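Local coordinates for ribonuclease VapC (PDB 7BY3), which is predicted to be a magnesium-dependent ribonuclease that serves as the toxic component of a toxin-antitoxin system, at residues L7-I12 / L104-T109; A35-T40 / A91-T96. One frame throughout, in Å; residues are numbered along the deposited sequence.

Contact 1 (L7-I12 / L104-T109); sequences LFDTNI and LITRNT
L7 and F8 run parallel to L104 and I105, the CA atoms of F8 and I105 standing 5.1 Å apart. I105 N donates to L7 O and D9 N to I105 O, each bond 3.0 Å long and nearly straight. This ladder joins two neighbouring strands of the PIN-domain parallel sheet, with D9, a predicted magnesium ligand, following its strand directly. L7 CD2 and L104 CD1 meet at 3.8 Å on the sheet face covered by helix 88-99. On the face of F8 and I105, the contact is a CH-pi interaction: I105 CD1 lies 3.9 Å from the F8 ring centroid and 7° off the normal, hence over the centre. I12 CD1 reaches the edge of that ring in its plane and packs 3.5 Å from I105 CG2. The ring of W30 meets F8 nearly at right angles. Beyond the strands, D9 CG is anti to the backbone N (chi1 -162°), and the D9 and T106 side chains point the same way. T106 OG1 donates to the anti lone pair of D9 OD2 over 2.9 Å, while accepting from N108 N in an ST turn. R107 extends past N11 to a salt bridge with D15. A polar side chain of the partner protein also bonds D9 OD2. A water donates to D9 OD2 at 2.7 Å and accepts a weak bond from N108 ND2, which also bonds D111 OD2.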
loop_
_atom_site.group_PDB
_atom_site.type_symbol
_atom_site.label_atom_id
_atom_site.label_comp_id
_atom_site.label_asym_id
_atom_site.label_seq_id
_atom_site.Cartn_x
_atom_site.Cartn_y
_atom_site.Cartn_z
ATOM N N LEU B 7 -7.456 5.452 14.670
ATOM C CA LEU B 7 -6.608 5.534 13.484
ATOM C C LEU B 7 -6.623 6.969 12.972
ATOM O O LEU B 7 -7.685 7.519 12.682
ATOM C CB LEU B 7 -7.082 4.573 12.391
ATOM C CG LEU B 7 -6.215 4.528 11.129
ATOM C CD1 LEU B 7 -5.210 3.395 11.204
ATOM C CD2 LEU B 7 -7.065 4.409 9.877
ATOM N N PHE B 8 -5.448 7.579 12.863
ATOM C CA PHE B 8 -5.360 8.988 12.495
ATOM C C PHE B 8 -4.974 9.193 11.035
ATOM O O PHE B 8 -3.995 8.628 10.552
ATOM C CB PHE B 8 -4.366 9.708 13.407
ATOM C CG PHE B 8 -4.911 9.999 14.776
ATOM C CD1 PHE B 8 -4.759 9.087 15.806
ATOM C CD2 PHE B 8 -5.587 11.179 15.028
ATOM C CE1 PHE B 8 -5.266 9.350 17.063
ATOM C CE2 PHE B 8 -6.096 11.447 16.282
ATOM C CZ PHE B 8 -5.934 10.532 17.301
ATOM N N ASP B 9 -5.761 10.011 10.341
ATOM C CA ASP B 9 -5.522 10.328 8.939
ATOM C C ASP B 9 -4.325 11.265 8.798
ATOM O O ASP B 9 -3.921 11.922 9.758
ATOM C CB ASP B 9 -6.772 10.951 8.312
ATOM C CG ASP B 9 -6.751 10.913 6.794
ATOM O OD1 ASP B 9 -5.803 10.336 6.222
ATOM O OD2 ASP B 9 -7.691 11.452 6.172
ATOM N N THR B 10 -3.763 11.309 7.595
ATOM C CA THR B 10 -2.531 12.044 7.319
ATOM C C THR B 10 -2.585 13.522 7.710
ATOM O O THR B 10 -1.618 14.060 8.248
ATOM C CB THR B 10 -2.164 11.947 5.821
ATOM O OG1 THR B 10 -2.201 10.576 5.406
ATOM C CG2 THR B 10 -0.776 12.512 5.568
ATOM N N ASN B 11 -3.715 14.172 7.447
ATOM C CA ASN B 11 -3.838 15.612 7.669
ATOM C C ASN B 11 -3.657 16.025 9.132
ATOM O O ASN B 11 -3.242 17.149 9.419
ATOM C CB ASN B 11 -5.192 16.115 7.152
ATOM C CG ASN B 11 -6.367 15.344 7.730
ATOM O OD1 ASN B 11 -6.877 14.411 7.110
ATOM N ND2 ASN B 11 -6.802 15.735 8.921
ATOM N N ILE B 12 -3.964 15.118 10.053
ATOM C CA ILE B 12 -3.836 15.411 11.476
ATOM C C ILE B 12 -2.379 15.376 11.916
ATOM O O ILE B 12 -1.924 16.254 12.649
ATOM C CB ILE B 12 -4.651 14.428 12.324
ATOM C CG1 ILE B 12 -6.136 14.587 12.011
ATOM C CG2 ILE B 12 -4.403 14.659 13.805
ATOM C CD1 ILE B 12 -7.014 13.714 12.842
ATOM N N LEU B 104 -11.890 6.346 12.601
ATOM C CA LEU B 104 -11.093 7.137 11.676
ATOM C C LEU B 104 -11.237 8.611 12.016
ATOM O O LEU B 104 -12.323 9.177 11.924
ATOM C CB LEU B 104 -11.510 6.877 10.226
ATOM C CG LEU B 104 -10.731 7.662 9.167
ATOM C CD1 LEU B 104 -9.234 7.475 9.350
ATOM C CD2 LEU B 104 -11.156 7.252 7.768
ATOM N N ILE B 105 -10.136 9.230 12.420
ATOM C CA ILE B 105 -10.158 10.642 12.759
ATOM C C ILE B 105 -9.498 11.423 11.638
ATOM O O ILE B 105 -8.321 11.231 11.337
ATOM C CB ILE B 105 -9.454 10.930 14.098
ATOM C CG1 ILE B 105 -9.936 9.960 15.171
ATOM C CG2 ILE B 105 -9.744 12.337 14.561
ATOM C CD1 ILE B 105 -9.015 8.808 15.382
ATOM N N THR B 106 -10.279 12.291 11.011
ATOM C CA THR B 106 -9.825 13.046 9.855
ATOM C C THR B 106 -10.497 14.408 9.820
ATOM O O THR B 106 -11.608 14.575 10.319
ATOM C CB THR B 106 -10.119 12.293 8.540
ATOM O OG1 THR B 106 -9.760 13.113 7.422
ATOM C CG2 THR B 106 -11.594 11.934 8.448
ATOM N N ARG B 107 -9.818 15.385 9.234
ATOM C CA ARG B 107 -10.410 16.701 9.050
ATOM C C ARG B 107 -11.256 16.761 7.788
ATOM O O ARG B 107 -11.870 17.788 7.502
ATOM C CB ARG B 107 -9.333 17.779 8.985
ATOM C CG ARG B 107 -9.269 18.667 10.207
ATOM C CD ARG B 107 -8.329 19.834 9.979
ATOM N NE ARG B 107 -6.936 19.404 9.997
ATOM C CZ ARG B 107 -6.218 19.173 8.906
ATOM N NH1 ARG B 107 -4.961 18.780 9.005
ATOM N NH2 ARG B 107 -6.759 19.347 7.718
ATOM N N ASN B 108 -11.310 15.663 7.041
ATOM C CA ASN B 108 -11.966 15.703 5.746
ATOM C C ASN B 108 -13.435 15.320 5.889
ATOM O O ASN B 108 -13.784 14.145 5.990
ATOM C CB ASN B 108 -11.235 14.758 4.783
ATOM C CG ASN B 108 -11.752 14.834 3.362
ATOM O OD1 ASN B 108 -12.577 15.682 3.026
ATOM N ND2 ASN B 108 -11.257 13.943 2.511
ATOM N N THR B 109 -14.287 16.341 5.878
ATOM C CA THR B 109 -15.734 16.181 5.960
ATOM C C THR B 109 -16.353 15.958 4.593
ATOM O O THR B 109 -17.321 15.216 4.446
ATOM C CB THR B 109 -16.393 17.401 6.621
ATOM O OG1 THR B 109 -16.141 18.569 5.832
ATOM C CG2 THR B 109 -15.829 17.610 8.015
HETATM O O HOH W 1 -8.983 11.897 3.826
#

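Contact 2 (A35-T40 / A91-T96); sequences AISLIT and AIILAT
Within the two segments the groups that meet, S37, I39 and T40 with I92 and I93, carry no flat side chain; the planar group at hand is the I92 carbonyl, reached by T96 N and T96 OG1 from opposite faces of its plane. T96 OG1 donates to I92 O over 2.8 Å, tilted 32° from that plane. Across the contact, the start of helix 38-50 packs against helix 88-99 of the PIN domain. I39 and I92 cross at about a right angle, I39 CD1 sitting against both branches of I92, 3.6 Å from CD1 and equally near CG2. I93 CD1 ends 3.7 Å from T40 OG1, a hydroxyl whose hydrogen-bond partner is T10. I93 CG1 packs 4.0 Å from S37 CB. S37 is the N-cap of its helix: OG, anti to the backbone N (chi1 173°), accepts from I39 N at 3.1 Å. The S37 and T96 hydroxyls stay 4.2 Å apart at OG and OG1, too far for a direct bond, and a water lies between them, 2.5 Å from S37 OG and donating to T96 OG1. The helices are thus held by contacts between aliphatic carbons, while the water bridges two buried hydroxyls, each already bonded within its own segment, so the polar link between S37 and T96 depends on that water rather than on a direct bond.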
loop_
_atom_site.group_PDB
_atom_site.type_symbol
_atom_site.label_atom_id
_atom_site.label_comp_id
_atom_site.label_asym_id
_atom_site.label_seq_id
_atom_site.Cartn_x
_atom_site.Cartn_y
_atom_site.Cartn_z
ATOM N N ALA B 35 -3.092 4.468 15.881
ATOM C CA ALA B 35 -2.626 3.856 14.645
ATOM C C ALA B 35 -2.643 4.793 13.446
ATOM O O ALA B 35 -3.393 5.767 13.405
ATOM C CB ALA B 35 -3.460 2.619 14.341
ATOM N N ILE B 36 -1.790 4.481 12.475
ATOM C CA ILE B 36 -1.815 5.113 11.163
ATOM C C ILE B 36 -1.567 4.059 10.090
ATOM O O ILE B 36 -0.970 3.017 10.358
ATOM C CB ILE B 36 -0.760 6.232 11.022
ATOM C CG1 ILE B 36 0.635 5.707 11.365
ATOM C CG2 ILE B 36 -1.112 7.427 11.892
ATOM C CD1 ILE B 36 1.742 6.674 11.023
ATOM N N SER B 37 -2.041 4.327 8.880
ATOM C CA SER B 37 -1.760 3.465 7.741
ATOM C C SER B 37 -0.326 3.668 7.262
ATOM O O SER B 37 0.304 4.674 7.582
ATOM C CB SER B 37 -2.744 3.737 6.601
ATOM O OG SER B 37 -2.383 3.022 5.431
ATOM N N LEU B 38 0.192 2.704 6.510
ATOM C CA LEU B 38 1.490 2.858 5.863
ATOM C C LEU B 38 1.446 4.000 4.847
ATOM O O LEU B 38 2.451 4.665 4.600
ATOM C CB LEU B 38 1.912 1.551 5.184
ATOM C CG LEU B 38 3.381 1.404 4.780
ATOM C CD1 LEU B 38 4.316 1.810 5.914
ATOM C CD2 LEU B 38 3.663 -0.021 4.331
ATOM N N ILE B 39 0.270 4.216 4.264
ATOM C CA ILE B 39 0.050 5.322 3.337
ATOM C C ILE B 39 0.330 6.658 4.013
ATOM O O ILE B 39 0.946 7.547 3.426
ATOM C CB ILE B 39 -1.392 5.317 2.792
ATOM C CG1 ILE B 39 -1.605 4.107 1.881
ATOM C CG2 ILE B 39 -1.696 6.612 2.050
ATOM C CD1 ILE B 39 -2.765 4.252 0.934
ATOM N N THR B 40 -0.119 6.784 5.256
ATOM C CA THR B 40 0.095 8.000 6.029
ATOM C C THR B 40 1.570 8.165 6.389
ATOM O O THR B 40 2.109 9.266 6.312
ATOM C CB THR B 40 -0.763 8.005 7.310
ATOM O OG1 THR B 40 -2.148 8.092 6.954
ATOM C CG2 THR B 40 -0.409 9.188 8.191
ATOM N N ALA B 91 -9.895 5.416 0.513
ATOM C CA ALA B 91 -10.541 4.121 0.689
ATOM C C ALA B 91 -9.664 3.153 1.475
ATOM O O ALA B 91 -10.160 2.376 2.287
ATOM C CB ALA B 91 -10.899 3.524 -0.666
ATOM N N ILE B 92 -8.360 3.209 1.231
ATOM C CA ILE B 92 -7.416 2.311 1.887
ATOM C C ILE B 92 -7.295 2.631 3.376
ATOM O O ILE B 92 -7.250 1.728 4.213
ATOM C CB ILE B 92 -6.026 2.379 1.218
ATOM C CG1 ILE B 92 -6.108 1.849 -0.216
ATOM C CG2 ILE B 92 -5.005 1.578 2.006
ATOM C CD1 ILE B 92 -4.860 2.082 -1.031
ATOM N N ILE B 93 -7.259 3.918 3.703
ATOM C CA ILE B 93 -7.171 4.349 5.092
ATOM C C ILE B 93 -8.465 4.020 5.839
ATOM O O ILE B 93 -8.437 3.627 7.006
ATOM C CB ILE B 93 -6.858 5.859 5.183
ATOM C CG1 ILE B 93 -5.392 6.106 4.822
ATOM C CG2 ILE B 93 -7.128 6.392 6.577
ATOM C CD1 ILE B 93 -5.023 7.563 4.705
ATOM N N LEU B 94 -9.598 4.152 5.156
ATOM C CA LEU B 94 -10.885 3.794 5.741
ATOM C C LEU B 94 -11.016 2.279 5.887
ATOM O O LEU B 94 -11.575 1.788 6.866
ATOM C CB LEU B 94 -12.036 4.350 4.898
ATOM C CG LEU B 94 -13.452 4.093 5.423
ATOM C CD1 LEU B 94 -13.600 4.599 6.850
ATOM C CD2 LEU B 94 -14.491 4.735 4.517
ATOM N N ALA B 95 -10.494 1.541 4.911
ATOM C CA ALA B 95 -10.509 0.080 4.953
ATOM C C ALA B 95 -9.658 -0.439 6.103
ATOM O O ALA B 95 -10.013 -1.413 6.767
ATOM C CB ALA B 95 -10.021 -0.493 3.636
ATOM N N THR B 96 -8.528 0.221 6.324
ATOM C CA THR B 96 -7.624 -0.133 7.407
ATOM C C THR B 96 -8.301 0.053 8.763
ATOM O O THR B 96 -8.166 -0.785 9.655
ATOM C CB THR B 96 -6.333 0.709 7.343
ATOM O OG1 THR B 96 -5.628 0.406 6.133
ATOM C CG2 THR B 96 -5.435 0.414 8.530
HETATM O O HOH W 2 -2.923 0.644 5.685
#

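In the fold
Both contacts are buried near the centre of the PIN domain, contact 2 nested within the chain loop that contact 1 closes. Contact 1 is chiefly a strand pairing, with direct backbone bonds and a carboxylate at its end; contact 2 is helix packing, mostly apolar, its polar link passing through water. Contact 1 buries 484 Å² and contact 2 242 Å². The two touch directly: F8 N lies 2.8 Å from A35 O, a probable hydrogen bond joining the strands, and L7 CD2 is 3.3 Å from I93 O. Helix 88-99 of contact 2 leads on into strand 103-105 of contact 1, and I93 CD1 packs against D9 at the predicted metal site.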